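Local coordinates for protein plasmid stabilization system (Mesorhizobium opportunistum, PDB 5CEG) that probably acts as the toxin, of the RelE/ParE family, of a type II toxin-antitoxin system, neutralised by a partner antitoxin, at residues Asp49-Arg54 with Leu78-Phe83; Phe83-Glu88 with Val101-Val106. One frame throughout, in Å; residues are numbered along the deposited sequence. Where two conformers were deposited one is given.

Interaction 1 of 2, residues Asp49-Arg54 with Leu78-Phe83; sequences DQLEAR and LVEAPF
In the RelE/ParE-type fold the helix 41-60 packs on a face of the mixed sheet, roughly antiparallel to strand 76-80, and here Arg54 and Gln50 of that helix meet Leu78, Val79 and Glu80. The two short axes run at 154° and approach to 9.5 Å. Arg54 grips one backbone oxygen side-on with two nitrogens: its NE lies 3.1 Å from Val79 O and its NH2 3.2 Å from the same Val79 O. The NH2 bond lies in the carbonyl plane, whereas NE stands 35° above it. The chain bends at chi2 (65°), which turns CD of Arg54 back beside Glu80, and Leu78 CD1 lies over one guanidinium face, offset toward its rim. Glu80 OE1 is a long salt-bridge partner, 3.8 Å from Arg54 NE; no N-H points at it, so the guanidinium attraction is electrostatic, and OE1 also touches Arg54 CD. Gln57 binds NH1, which with NH2 also reaches backbone oxygens of Arg63 and Gly65 in the second subunit, so this arginine serves the subunit interface too. Deeper in, Leu51 CD2 touches Phe83 CD2 at 4.0 Å, while Tyr47 meets that ring edge-to-face. Two waters bridge the segments: one joins Ala81 O to Gln50 OE1, the latter bond unusually short and its length doubtful; the other donates to Gln50 O and, at 2.7 Å, to Glu80 OE1.

Interaction 2 of 2, residues Phe83-Glu88 with Val101-Val106; sequences FVLLYE and VEIVRV
Leu86 O is gripped by two backbone amides of the facing strand, Val104 N at 2.7 Å and, more weakly, Arg105 N at 3.3 Å. Val104 and Arg105 thus both face Leu86, a classic beta bulge in the antiparallel hairpin of strands 83-90 and 100-108. The register agrees: Leu86 pairs with Arg105, yet the next residue, Tyr87, pairs with Ile103, a shift of one. Leu86 N returns a bond to Arg105 O (3.0 Å) within the bulge; beyond it Glu88 and Glu102 form a regular hydrogen-bonded pair. Leu85, Tyr87, Ile103 and Val106 turn to the sheet face that helices 23-37 and 41-60 cover. There Leu85 and Val106 lie side by side, CD2 of Leu85 meeting CG2 of Val106 at 3.6 Å. Tyr87 CG sits between its own backbone N and carbonyl carbon (chi1 80°), and ring atom CD2 reaches Val101 CG1 at 3.7 Å; its OH bonds to Pro62 O and Gly65 N. The other face carries Leu86, Glu88, Glu102 and Arg105 against the chain of another protein, where each glutamate has a basic partner in a salt bridge; Ser74 binds Glu88 OE1, and Asp28 holds Arg105 NE. The glutamates lie side by side with Glu88 OE2 only 3.8 Å from Glu102 OE1, and one water donates to both oxygens, 2.7 Å from Glu102 OE1.

In the fold
Both interactions involve the same sheet and share Phe83, with centres about 10 Å apart. Interaction 1 docks a helix on strand 76-80 and is partly buried, with four of eight touching residues buried; interaction 2 pairs two central strands, and all twelve of its touching residues are buried. Chemistry follows place: a mix of charge, a gripped carbonyl, waters and apolar side chains carries the helix contact, while main-chain bonds and apolar side chains carry the strand pair. They join directly where Leu78 O lies 2.7 Å from Leu85 N, a probable hydrogen bond, and where Leu51 CD2 packs 4.1 Å from Leu85 CD2. Interaction 1 borders the second subunit, interaction 2 another protein's chain.

Interaction 1 of 2, residues Asp49-Arg54 with Leu78-Phe83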
loop_
_atom_site.group_PDB
_atom_site.type_symbol
_atom_site.label_atom_id
_atom_site.label_comp_id
_atom_site.label_asym_id
_atom_site.label_seq_id
_atom_site.Cartn_x
_atom_site.Cartn_y
_atom_site.Cartn_z
ATOM N N ASP B 49 -15.683 5.025 -27.646
ATOM C CA ASP B 49 -15.189 6.142 -28.460
ATOM C C ASP B 49 -13.686 6.314 -28.278
ATOM O O ASP B 49 -12.945 6.513 -29.243
ATOM C CB ASP B 49 -15.892 7.449 -28.087
ATOM C CG ASP B 49 -17.369 7.460 -28.452
ATOM O OD1 ASP B 49 -17.779 6.761 -29.397
ATOM O OD2 ASP B 49 -18.108 8.210 -27.785
ATOM N N GLN B 50 -13.241 6.232 -27.025
ATOM C CA GLN B 50 -11.838 6.459 -26.697
ATOM C C GLN B 50 -10.953 5.310 -27.172
ATOM O O GLN B 50 -9.850 5.534 -27.691
ATOM C CB GLN B 50 -11.679 6.671 -25.187
ATOM C CG GLN B 50 -12.350 7.976 -24.736
ATOM C CD GLN B 50 -12.567 8.078 -23.237
ATOM O OE1 GLN B 50 -12.082 7.255 -22.462
ATOM N NE2 GLN B 50 -13.318 9.092 -22.821
ATOM N N LEU B 51 -11.436 4.084 -27.002
ATOM C CA LEU B 51 -10.641 2.924 -27.396
ATOM C C LEU B 51 -10.543 2.833 -28.918
ATOM O O LEU B 51 -9.485 2.510 -29.452
ATOM C CB LEU B 51 -11.231 1.644 -26.802
ATOM C CG LEU B 51 -11.015 1.501 -25.294
ATOM C CD1 LEU B 51 -11.978 0.481 -24.712
ATOM C CD2 LEU B 51 -9.555 1.098 -24.994
ATOM N N GLU B 52 -11.640 3.129 -29.613
ATOM C CA GLU B 52 -11.607 3.152 -31.075
ATOM C C GLU B 52 -10.641 4.228 -31.572
ATOM O O GLU B 52 -9.859 3.992 -32.499
ATOM C CB GLU B 52 -13.005 3.391 -31.653
ATOM C CG GLU B 52 -13.019 3.373 -33.179
ATOM C CD GLU B 52 -14.392 3.631 -33.765
ATOM O OE1 GLU B 52 -15.246 4.238 -33.080
ATOM O OE2 GLU B 52 -14.610 3.234 -34.926
ATOM N N ALA B 53 -10.672 5.395 -30.937
ATOM C CA ALA B 53 -9.775 6.478 -31.340
ATOM C C ALA B 53 -8.316 6.078 -31.152
ATOM O O ALA B 53 -7.472 6.352 -32.001
ATOM C CB ALA B 53 -10.083 7.757 -30.559
ATOM N N ARG B 54 -8.010 5.424 -30.037
ATOM C CA ARG B 54 -6.629 5.040 -29.768
ATOM C C ARG B 54 -6.175 3.976 -30.775
ATOM O O ARG B 54 -5.031 3.994 -31.230
ATOM C CB ARG B 54 -6.475 4.524 -28.327
ATOM C CG ARG B 54 -5.027 4.490 -27.798
ATOM C CD ARG B 54 -4.420 5.896 -27.672
ATOM N NE ARG B 54 -3.373 5.967 -26.647
ATOM C CZ ARG B 54 -2.346 6.818 -26.672
ATOM N NH1 ARG B 54 -2.219 7.679 -27.676
ATOM N NH2 ARG B 54 -1.454 6.818 -25.679
ATOM N N LEU B 78 0.191 0.279 -24.921
ATOM C CA LEU B 78 -0.316 1.614 -25.195
ATOM C C LEU B 78 -1.421 1.892 -24.189
ATOM O O LEU B 78 -2.351 1.105 -24.053
ATOM C CB LEU B 78 -0.813 1.712 -26.649
ATOM C CG LEU B 78 -1.161 3.088 -27.214
ATOM C CD1 LEU B 78 0.024 4.048 -27.151
ATOM C CD2 LEU B 78 -1.669 2.942 -28.641
ATOM N N VAL B 79 -1.307 2.995 -23.450
ATOM C CA VAL B 79 -2.272 3.288 -22.397
ATOM C C VAL B 79 -3.431 4.142 -22.918
ATOM O O VAL B 79 -3.237 5.085 -23.690
ATOM C CB VAL B 79 -1.581 3.996 -21.193
ATOM C CG1 VAL B 79 -2.601 4.408 -20.126
ATOM C CG2 VAL B 79 -0.534 3.090 -20.578
ATOM N N GLU B 80 -4.642 3.760 -22.517
ATOM C CA GLU B 80 -5.850 4.551 -22.712
ATOM C C GLU B 80 -6.625 4.448 -21.409
ATOM O O GLU B 80 -7.481 3.575 -21.246
ATOM C CB GLU B 80 -6.669 4.044 -23.908
ATOM C CG GLU B 80 -7.973 4.804 -24.151
ATOM C CD GLU B 80 -7.748 6.282 -24.373
ATOM O OE1 GLU B 80 -6.816 6.633 -25.134
ATOM O OE2 GLU B 80 -8.494 7.088 -23.783
ATOM N N ALA B 81 -6.292 5.324 -20.462
ATOM C CA ALA B 81 -6.737 5.173 -19.081
ATOM C C ALA B 81 -8.243 4.963 -18.963
ATOM O O ALA B 81 -9.021 5.667 -19.620
ATOM C CB ALA B 81 -6.315 6.391 -18.265
ATOM N N PRO B 82 -8.665 4.007 -18.127
ATOM C CA PRO B 82 -7.908 3.131 -17.213
ATOM C C PRO B 82 -7.414 1.816 -17.829
ATOM O O PRO B 82 -7.053 0.880 -17.094
ATOM C CB PRO B 82 -8.937 2.835 -16.119
ATOM C CG PRO B 82 -10.230 2.783 -16.892
ATOM C CD PRO B 82 -10.120 3.864 -17.928
ATOM N N PHE B 83 -7.411 1.742 -19.158
ATOM C CA PHE B 83 -7.063 0.512 -19.862
ATOM C C PHE B 83 -5.637 0.524 -20.377
ATOM O O PHE B 83 -5.046 1.574 -20.635
ATOM C CB PHE B 83 -8.027 0.268 -21.035
ATOM C CG PHE B 83 -9.464 0.399 -20.654
ATOM C CD1 PHE B 83 -10.079 -0.582 -19.893
ATOM C CD2 PHE B 83 -10.187 1.523 -21.021
ATOM C CE1 PHE B 83 -11.402 -0.454 -19.522
ATOM C CE2 PHE B 83 -11.506 1.659 -20.655
ATOM C CZ PHE B 83 -12.115 0.684 -19.899
HETATM O O HOH W 1 -10.783 5.159 -21.925
HETATM O O HOH W 2 -7.984 8.014 -27.199
#

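Interaction 2 of 2, residues Phe83-Glu88 with Val101-Val106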
loop_
_atom_site.group_PDB
_atom_site.type_symbol
_atom_site.label_atom_id
_atom_site.label_comp_id
_atom_site.label_asym_id
_atom_site.label_seq_id
_atom_site.Cartn_x
_atom_site.Cartn_y
_atom_site.Cartn_z
ATOM N N PHE B 83 -7.411 1.742 -19.158
ATOM C CA PHE B 83 -7.063 0.512 -19.862
ATOM C C PHE B 83 -5.637 0.524 -20.377
ATOM O O PHE B 83 -5.046 1.574 -20.635
ATOM C CB PHE B 83 -8.027 0.268 -21.035
ATOM C CG PHE B 83 -9.464 0.399 -20.654
ATOM C CD1 PHE B 83 -10.079 -0.582 -19.893
ATOM C CD2 PHE B 83 -10.187 1.523 -21.021
ATOM C CE1 PHE B 83 -11.402 -0.454 -19.522
ATOM C CE2 PHE B 83 -11.506 1.659 -20.655
ATOM C CZ PHE B 83 -12.115 0.684 -19.899
ATOM N N VAL B 84 -5.091 -0.674 -20.525
ATOM C CA VAL B 84 -3.797 -0.870 -21.137
ATOM C C VAL B 84 -4.011 -1.753 -22.359
ATOM O O VAL B 84 -4.555 -2.855 -22.237
ATOM C CB VAL B 84 -2.827 -1.535 -20.140
ATOM C CG1 VAL B 84 -1.579 -1.974 -20.825
ATOM C CG2 VAL B 84 -2.527 -0.583 -18.963
ATOM N N LEU B 85 -3.636 -1.262 -23.535
ATOM C CA LEU B 85 -3.701 -2.089 -24.733
ATOM C C LEU B 85 -2.385 -2.833 -24.868
ATOM O O LEU B 85 -1.332 -2.210 -24.908
ATOM C CB LEU B 85 -3.948 -1.248 -25.989
ATOM C CG LEU B 85 -5.230 -0.430 -26.171
ATOM C CD1 LEU B 85 -5.152 0.345 -27.477
ATOM C CD2 LEU B 85 -6.458 -1.302 -26.180
ATOM N N LEU B 86 -2.442 -4.159 -24.957
ATOM C CA LEU B 86 -1.244 -4.949 -25.228
ATOM C C LEU B 86 -1.277 -5.378 -26.684
ATOM O O LEU B 86 -2.269 -5.943 -27.127
ATOM C CB LEU B 86 -1.166 -6.194 -24.331
ATOM C CG LEU B 86 -1.196 -5.970 -22.820
ATOM C CD1 LEU B 86 -1.159 -7.321 -22.107
ATOM C CD2 LEU B 86 -0.016 -5.094 -22.420
ATOM N N TYR B 87 -0.215 -5.107 -27.428
ATOM C CA TYR B 87 -0.229 -5.427 -28.857
ATOM C C TYR B 87 1.167 -5.746 -29.363
ATOM O O TYR B 87 2.161 -5.542 -28.664
ATOM C CB TYR B 87 -0.825 -4.259 -29.660
ATOM C CG TYR B 87 0.125 -3.100 -29.936
ATOM C CD1 TYR B 87 0.256 -2.037 -29.039
ATOM C CD2 TYR B 87 0.860 -3.058 -31.112
ATOM C CE1 TYR B 87 1.110 -0.974 -29.313
ATOM C CE2 TYR B 87 1.717 -2.013 -31.392
ATOM C CZ TYR B 87 1.847 -0.976 -30.490
ATOM O OH TYR B 87 2.710 0.075 -30.791
ATOM N N GLU B 88 1.245 -6.227 -30.601
ATOM C CA GLU B 88 2.531 -6.358 -31.274
ATOM C C GLU B 88 2.405 -5.907 -32.719
ATOM O O GLU B 88 1.301 -5.867 -33.261
ATOM C CB GLU B 88 3.038 -7.804 -31.232
ATOM C CG GLU B 88 2.046 -8.794 -31.851
ATOM C CD GLU B 88 2.560 -10.219 -31.934
ATOM O OE1 GLU B 88 3.631 -10.530 -31.367
ATOM O OE2 GLU B 88 1.865 -11.038 -32.570
ATOM N N VAL B 101 -0.824 -4.776 -37.205
ATOM C CA VAL B 101 -0.795 -4.595 -35.759
ATOM C C VAL B 101 -1.828 -5.562 -35.218
ATOM O O VAL B 101 -2.961 -5.561 -35.689
ATOM C CB VAL B 101 -1.133 -3.153 -35.358
ATOM C CG1 VAL B 101 -1.538 -3.080 -33.877
ATOM C CG2 VAL B 101 0.058 -2.249 -35.647
ATOM N N GLU B 102 -1.448 -6.408 -34.257
ATOM C CA GLU B 102 -2.439 -7.226 -33.561
ATOM C C GLU B 102 -2.606 -6.754 -32.121
ATOM O O GLU B 102 -1.646 -6.788 -31.355
ATOM C CB GLU B 102 -2.063 -8.719 -33.540
ATOM C CG GLU B 102 -3.107 -9.533 -32.723
ATOM C CD GLU B 102 -2.791 -11.009 -32.534
ATOM O OE1 GLU B 102 -1.828 -11.519 -33.141
ATOM O OE2 GLU B 102 -3.549 -11.664 -31.779
ATOM N N ILE B 103 -3.806 -6.305 -31.768
ATOM C CA ILE B 103 -4.097 -6.004 -30.368
ATOM C C ILE B 103 -4.458 -7.323 -29.684
ATOM O O ILE B 103 -5.441 -7.982 -30.024
ATOM C CB ILE B 103 -5.209 -4.948 -30.230
ATOM C CG1 ILE B 103 -4.742 -3.652 -30.901
ATOM C CG2 ILE B 103 -5.543 -4.718 -28.758
ATOM C CD1 ILE B 103 -5.720 -2.495 -30.816
ATOM N N VAL B 104 -3.611 -7.715 -28.734
ATOM C CA VAL B 104 -3.729 -9.036 -28.120
ATOM C C VAL B 104 -4.686 -9.065 -26.916
ATOM O O VAL B 104 -5.463 -10.009 -26.760
ATOM C CB VAL B 104 -2.328 -9.538 -27.726
ATOM C CG1 VAL B 104 -2.407 -10.904 -27.034
ATOM C CG2 VAL B 104 -1.449 -9.635 -28.978
ATOM N N ARG B 105 -4.646 -8.027 -26.069
ATOM C CA ARG B 105 -5.599 -7.872 -24.947
ATOM C C ARG B 105 -5.916 -6.404 -24.721
ATOM O O ARG B 105 -5.097 -5.534 -25.040
ATOM C CB ARG B 105 -5.061 -8.419 -23.614
ATOM C CG ARG B 105 -4.727 -9.893 -23.590
ATOM C CD ARG B 105 -5.951 -10.772 -23.803
ATOM N NE ARG B 105 -7.032 -10.635 -22.819
ATOM C CZ ARG B 105 -7.279 -11.509 -21.845
ATOM N NH1 ARG B 105 -6.486 -12.563 -21.672
ATOM N NH2 ARG B 105 -8.332 -11.335 -21.053
ATOM N N VAL B 106 -7.078 -6.157 -24.136
ATOM C CA VAL B 106 -7.404 -4.859 -23.542
ATOM C C VAL B 106 -7.588 -5.082 -22.033
ATOM O O VAL B 106 -8.537 -5.746 -21.608
ATOM C CB VAL B 106 -8.676 -4.244 -24.149
ATOM C CG1 VAL B 106 -8.902 -2.843 -23.572
ATOM C CG2 VAL B 106 -8.568 -4.184 -25.683
HETATM O O HOH W 3 0.150 -11.063 -34.850
#